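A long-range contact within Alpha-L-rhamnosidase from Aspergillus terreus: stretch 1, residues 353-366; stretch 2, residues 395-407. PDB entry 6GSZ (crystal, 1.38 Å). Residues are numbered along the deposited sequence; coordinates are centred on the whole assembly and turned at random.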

# COMPACT_ATOMS: atom_id res chain seq x y z
N ARG A 353 -8.40 30.17 -3.65
CA ARG A 353 -7.23 29.48 -3.13
C ARG A 353 -7.67 28.50 -2.03
O ARG A 353 -8.53 28.84 -1.19
CB ARG A 353 -6.23 30.48 -2.55
CG ARG A 353 -4.91 29.86 -2.11
CD ARG A 353 -3.93 30.83 -1.49
NE ARG A 353 -4.44 31.32 -0.22
CZ ARG A 353 -3.88 32.29 0.48
NH1 ARG A 353 -2.76 32.87 0.06
NH2 ARG A 353 -4.42 32.66 1.63
N PHE A 354 -7.06 27.30 -2.08
CA PHE A 354 -7.33 26.21 -1.14
C PHE A 354 -6.03 25.77 -0.49
O PHE A 354 -5.15 25.28 -1.20
CB PHE A 354 -7.97 25.04 -1.87
CG PHE A 354 -9.23 25.35 -2.64
CD1 PHE A 354 -10.46 25.33 -2.04
CD2 PHE A 354 -9.18 25.71 -3.98
CE1 PHE A 354 -11.61 25.62 -2.75
CE2 PHE A 354 -10.33 25.96 -4.70
CZ PHE A 354 -11.54 25.94 -4.08
N VAL A 355 -5.89 26.03 0.82
CA VAL A 355 -4.68 25.67 1.54
C VAL A 355 -5.02 24.49 2.46
O VAL A 355 -5.85 24.65 3.38
CB VAL A 355 -4.11 26.86 2.34
CG1 VAL A 355 -2.90 26.48 3.17
CG2 VAL A 355 -3.75 28.04 1.43
N HIS A 356 -4.38 23.34 2.19
CA HIS A 356 -4.78 22.08 2.86
C HIS A 356 -3.83 21.74 4.01
O HIS A 356 -2.62 21.74 3.83
CB HIS A 356 -4.74 20.94 1.82
CG HIS A 356 -5.56 21.15 0.58
ND1 HIS A 356 -5.17 22.03 -0.41
CD2 HIS A 356 -6.73 20.61 0.16
CE1 HIS A 356 -6.05 21.97 -1.40
NE2 HIS A 356 -7.04 21.15 -1.08
N THR A 357 -4.39 21.43 5.20
CA THR A 357 -3.55 21.07 6.37
C THR A 357 -4.17 19.89 7.12
O THR A 357 -5.36 19.62 7.04
CB THR A 357 -3.32 22.25 7.32
OG1 THR A 357 -4.53 22.55 8.02
CG2 THR A 357 -2.83 23.48 6.59
N GLU A 358 -3.32 19.22 7.91
CA GLU A 358 -3.76 18.07 8.73
C GLU A 358 -4.47 18.53 10.00
O GLU A 358 -5.40 17.87 10.49
CB GLU A 358 -2.55 17.22 9.11
CG GLU A 358 -1.98 16.51 7.93
CD GLU A 358 -0.97 15.47 8.37
OE1 GLU A 358 0.06 15.85 9.01
OE2 GLU A 358 -1.22 14.28 8.12
N VAL A 359 -3.99 19.65 10.55
CA VAL A 359 -4.40 20.12 11.88
C VAL A 359 -4.49 21.64 11.86
O VAL A 359 -4.01 22.32 10.94
CB VAL A 359 -3.42 19.68 12.98
CG1 VAL A 359 -3.36 18.16 13.09
CG2 VAL A 359 -2.04 20.28 12.78
N MET A 360 -5.12 22.14 12.93
CA MET A 360 -5.13 23.52 13.27
C MET A 360 -4.09 23.73 14.39
O MET A 360 -3.80 22.82 15.19
CB MET A 360 -6.50 23.94 13.81
CG MET A 360 -7.67 23.65 12.92
SD MET A 360 -7.65 24.73 11.48
CE MET A 360 -8.13 26.32 12.19
N GLU A 361 -3.56 24.94 14.46
CA GLU A 361 -2.70 25.33 15.56
C GLU A 361 -2.84 26.84 15.78
O GLU A 361 -2.78 27.62 14.84
CB GLU A 361 -1.24 24.98 15.24
CG GLU A 361 -0.33 25.11 16.45
CD GLU A 361 1.17 24.98 16.25
OE1 GLU A 361 1.68 25.20 15.10
OE2 GLU A 361 1.84 24.62 17.29
N ASN A 362 -3.01 27.25 17.04
CA ASN A 362 -3.07 28.68 17.33
C ASN A 362 -4.24 29.32 16.55
O ASN A 362 -4.17 30.51 16.19
CB ASN A 362 -1.73 29.37 17.01
CG ASN A 362 -0.63 28.89 17.92
OD1 ASN A 362 -0.90 28.35 19.00
ND2 ASN A 362 0.62 29.05 17.51
N GLY A 363 -5.32 28.55 16.35
CA GLY A 363 -6.57 29.07 15.78
C GLY A 363 -6.53 29.24 14.26
O GLY A 363 -7.47 29.79 13.70
N GLU A 364 -5.47 28.77 13.58
CA GLU A 364 -5.37 28.82 12.11
C GLU A 364 -4.89 27.46 11.57
O GLU A 364 -4.27 26.66 12.28
CB GLU A 364 -4.35 29.87 11.64
CG GLU A 364 -4.57 31.26 12.25
CD GLU A 364 -5.77 32.02 11.71
OE1 GLU A 364 -6.30 31.64 10.64
OE2 GLU A 364 -6.18 33.00 12.38
N VAL A 365 -5.10 27.25 10.27
CA VAL A 365 -4.60 26.04 9.63
C VAL A 365 -3.07 26.00 9.81
O VAL A 365 -2.42 27.02 9.80
CB VAL A 365 -5.06 25.92 8.17
CG1 VAL A 365 -6.57 25.87 8.06
CG2 VAL A 365 -4.49 27.00 7.27
N ALA A 366 -2.52 24.80 10.05
CA ALA A 366 -1.10 24.68 10.35
C ALA A 366 -0.31 24.21 9.13
O ALA A 366 -0.26 23.03 8.83
CB ALA A 366 -0.95 23.70 11.48
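Stretch 2 395-407: YHGFRYVQVDGWP

Stretch 2 lies alongside stretch 1 as an antiparallel neighbour. Its strand 400-404 runs beside strand 353-357 with axes 4.5 Å apart at closest approach and N-to-C directions at 161°, so that Arg353 pairs with Asp404, Val355 with Gln402 and Thr357 with Tyr400 in hydrogen-bonded register. The ladder is regular: Arg353 N to Asp404 O is 2.8 Å, and Val355 N to Gln402 O and Thr357 N to Tyr400 O are each 2.9 Å. Before this strand the chain turns a corner at Arg399, where Thr357 O accepts from both Arg399 N (2.9 Å) and Tyr400 N (3.0 Å). The preceding extended segment, 396-398, therefore takes a different course, at 66° to strand 353-357, and brings His396 and Phe398 against the side chain of His356.

His356, the residue with the most surface covered by the other stretch, is paired with Val401 across a non-hydrogen-bonded site, CA to CA 4.5 Å. Its imidazole, with chi1 in the m well, is held between the two segments of stretch 2. The ring of His396 stacks face to face on it, centroids 4.0 Å apart and planes at 27°, while Val401 CG1 covers the opposite face. The edge of the His356 ring also meets the face of Phe398, with centroids 4.8 Å apart. On the same side of the sheet, Phe354 continues the packing: its CB lies 3.8 Å from Val401 CG1, and its CZ reaches Trp406 CZ3 at 4.1 Å.

Tyr400 dominates one end of the other side of the sheet, which it shares with Arg353, Val355, Thr357, Gln402 and Asp404. Met360 lies over its ring, CG 3.8 Å from the centroid and almost on the ring normal, with SD 4.2 Å from the same centroid. Val365 CG1 approaches Tyr400 CB at 4.2 Å, so residues beyond the first strand of stretch 1 fold back over this side chain.

Gln402, also heavily covered, has an extended side chain, chi1 and chi2 both t, and takes part in a polar cluster on the same face as Tyr400; Val365 touches both side chains. Its OE1 lies 3.7 Å from Val365 CG2 and is linked to Glu364 OE1 through waters 3 and 4, whereas its NE2 donates to Asp404 OD2 at 2.8 Å. That same carboxylate oxygen receives Arg353 NH2 at 3.0 Å in a salt bridge, approached near the guanidinium plane. Water 1 accepts from Arg353 NE at 2.9 Å and lies 2.6 Å from Asp404 OD2, reinforcing the link between the charged pair.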

# COMPACT_ATOMS: atom_id res chain seq x y z
N TYR A 395 -1.63 15.76 -5.09
CA TYR A 395 -2.50 15.23 -4.06
C TYR A 395 -2.08 15.84 -2.73
O TYR A 395 -0.95 16.31 -2.62
CB TYR A 395 -2.50 13.68 -4.02
CG TYR A 395 -1.28 12.98 -3.48
CD1 TYR A 395 -0.12 12.71 -4.19
CD2 TYR A 395 -1.34 12.46 -2.20
CE1 TYR A 395 0.89 11.91 -3.68
CE2 TYR A 395 -0.31 11.70 -1.66
CZ TYR A 395 0.80 11.40 -2.41
OH TYR A 395 1.79 10.57 -1.93
N HIS A 396 -2.98 15.79 -1.75
CA HIS A 396 -2.73 16.40 -0.45
C HIS A 396 -3.17 15.45 0.67
O HIS A 396 -4.08 14.66 0.48
CB HIS A 396 -3.48 17.72 -0.33
CG HIS A 396 -3.49 18.58 -1.54
ND1 HIS A 396 -2.36 19.09 -2.14
CD2 HIS A 396 -4.55 18.97 -2.27
CE1 HIS A 396 -2.75 19.85 -3.17
NE2 HIS A 396 -4.08 19.81 -3.27
N GLY A 397 -2.58 15.66 1.83
CA GLY A 397 -2.98 14.97 3.05
C GLY A 397 -3.54 16.02 4.01
O GLY A 397 -2.84 16.93 4.36
N PHE A 398 -4.83 15.92 4.37
CA PHE A 398 -5.48 17.02 5.07
C PHE A 398 -6.80 16.62 5.73
O PHE A 398 -7.48 15.71 5.26
CB PHE A 398 -5.77 18.15 4.06
CG PHE A 398 -6.79 17.84 3.00
CD1 PHE A 398 -6.45 17.09 1.89
CD2 PHE A 398 -8.10 18.28 3.08
CE1 PHE A 398 -7.38 16.76 0.92
CE2 PHE A 398 -9.03 17.99 2.09
CZ PHE A 398 -8.67 17.23 0.99
N ARG A 399 -7.17 17.39 6.77
CA ARG A 399 -8.52 17.41 7.32
C ARG A 399 -9.19 18.80 7.12
O ARG A 399 -10.40 18.88 6.98
CB ARG A 399 -8.47 17.06 8.81
CG ARG A 399 -9.79 17.25 9.53
CD ARG A 399 -9.82 16.65 10.92
NE ARG A 399 -11.06 17.07 11.56
CZ ARG A 399 -11.53 16.58 12.71
NH1 ARG A 399 -10.82 15.65 13.34
NH2 ARG A 399 -12.69 17.01 13.19
N TYR A 400 -8.35 19.85 7.12
CA TYR A 400 -8.80 21.23 7.05
C TYR A 400 -8.35 21.89 5.75
O TYR A 400 -7.28 21.62 5.24
CB TYR A 400 -8.26 22.00 8.26
CG TYR A 400 -8.65 21.40 9.59
CD1 TYR A 400 -9.89 21.69 10.15
CD2 TYR A 400 -7.80 20.54 10.28
CE1 TYR A 400 -10.26 21.13 11.36
CE2 TYR A 400 -8.17 19.97 11.48
CZ TYR A 400 -9.41 20.26 12.01
OH TYR A 400 -9.81 19.76 13.23
N VAL A 401 -9.16 22.85 5.29
CA VAL A 401 -8.81 23.65 4.13
C VAL A 401 -9.19 25.10 4.41
O VAL A 401 -10.36 25.39 4.63
CB VAL A 401 -9.50 23.15 2.85
CG1 VAL A 401 -8.94 23.91 1.66
CG2 VAL A 401 -9.34 21.66 2.69
N GLN A 402 -8.20 25.99 4.35
CA GLN A 402 -8.49 27.43 4.35
C GLN A 402 -8.83 27.84 2.92
O GLN A 402 -8.07 27.53 1.99
CB GLN A 402 -7.32 28.26 4.86
CG GLN A 402 -7.68 29.74 4.93
CD GLN A 402 -6.56 30.61 5.46
OE1 GLN A 402 -5.94 30.31 6.49
NE2 GLN A 402 -6.31 31.70 4.74
N VAL A 403 -9.96 28.54 2.77
CA VAL A 403 -10.47 28.90 1.45
C VAL A 403 -10.52 30.41 1.35
O VAL A 403 -11.19 31.03 2.20
CB VAL A 403 -11.86 28.31 1.20
CG1 VAL A 403 -12.36 28.68 -0.17
CG2 VAL A 403 -11.88 26.80 1.39
N ASP A 404 -9.80 30.98 0.36
CA ASP A 404 -9.83 32.43 0.11
C ASP A 404 -10.35 32.68 -1.29
O ASP A 404 -10.00 31.96 -2.23
CB ASP A 404 -8.44 33.05 0.32
CG ASP A 404 -8.05 33.15 1.79
OD1 ASP A 404 -8.52 34.12 2.46
OD2 ASP A 404 -7.37 32.26 2.26
N GLY A 405 -11.15 33.74 -1.44
CA GLY A 405 -11.64 34.13 -2.75
C GLY A 405 -12.87 33.37 -3.21
O GLY A 405 -13.25 33.46 -4.37
N TRP A 406 -13.48 32.55 -2.33
CA TRP A 406 -14.69 31.83 -2.71
C TRP A 406 -15.78 32.82 -3.08
O TRP A 406 -16.00 33.79 -2.35
CB TRP A 406 -15.14 30.87 -1.60
CG TRP A 406 -16.31 30.03 -2.01
CD1 TRP A 406 -17.63 30.36 -1.95
CD2 TRP A 406 -16.25 28.72 -2.61
NE1 TRP A 406 -18.40 29.35 -2.44
CE2 TRP A 406 -17.58 28.32 -2.86
CE3 TRP A 406 -15.21 27.84 -2.95
CZ2 TRP A 406 -17.89 27.09 -3.42
CZ3 TRP A 406 -15.52 26.63 -3.52
CH2 TRP A 406 -16.84 26.27 -3.76
N PRO A 407 -16.48 32.65 -4.22
CA PRO A 407 -17.42 33.65 -4.69
C PRO A 407 -18.73 33.68 -3.90
O PRO A 407 -19.29 32.64 -3.52
CB PRO A 407 -17.65 33.29 -6.17
CG PRO A 407 -17.37 31.81 -6.24
CD PRO A 407 -16.35 31.52 -5.16
O HOH W 1 -6.64 30.03 1.17
O HOH W 2 -1.71 19.18 3.39
O HOH W 3 -6.65 29.39 9.08
O HOH W 4 -4.58 31.89 8.33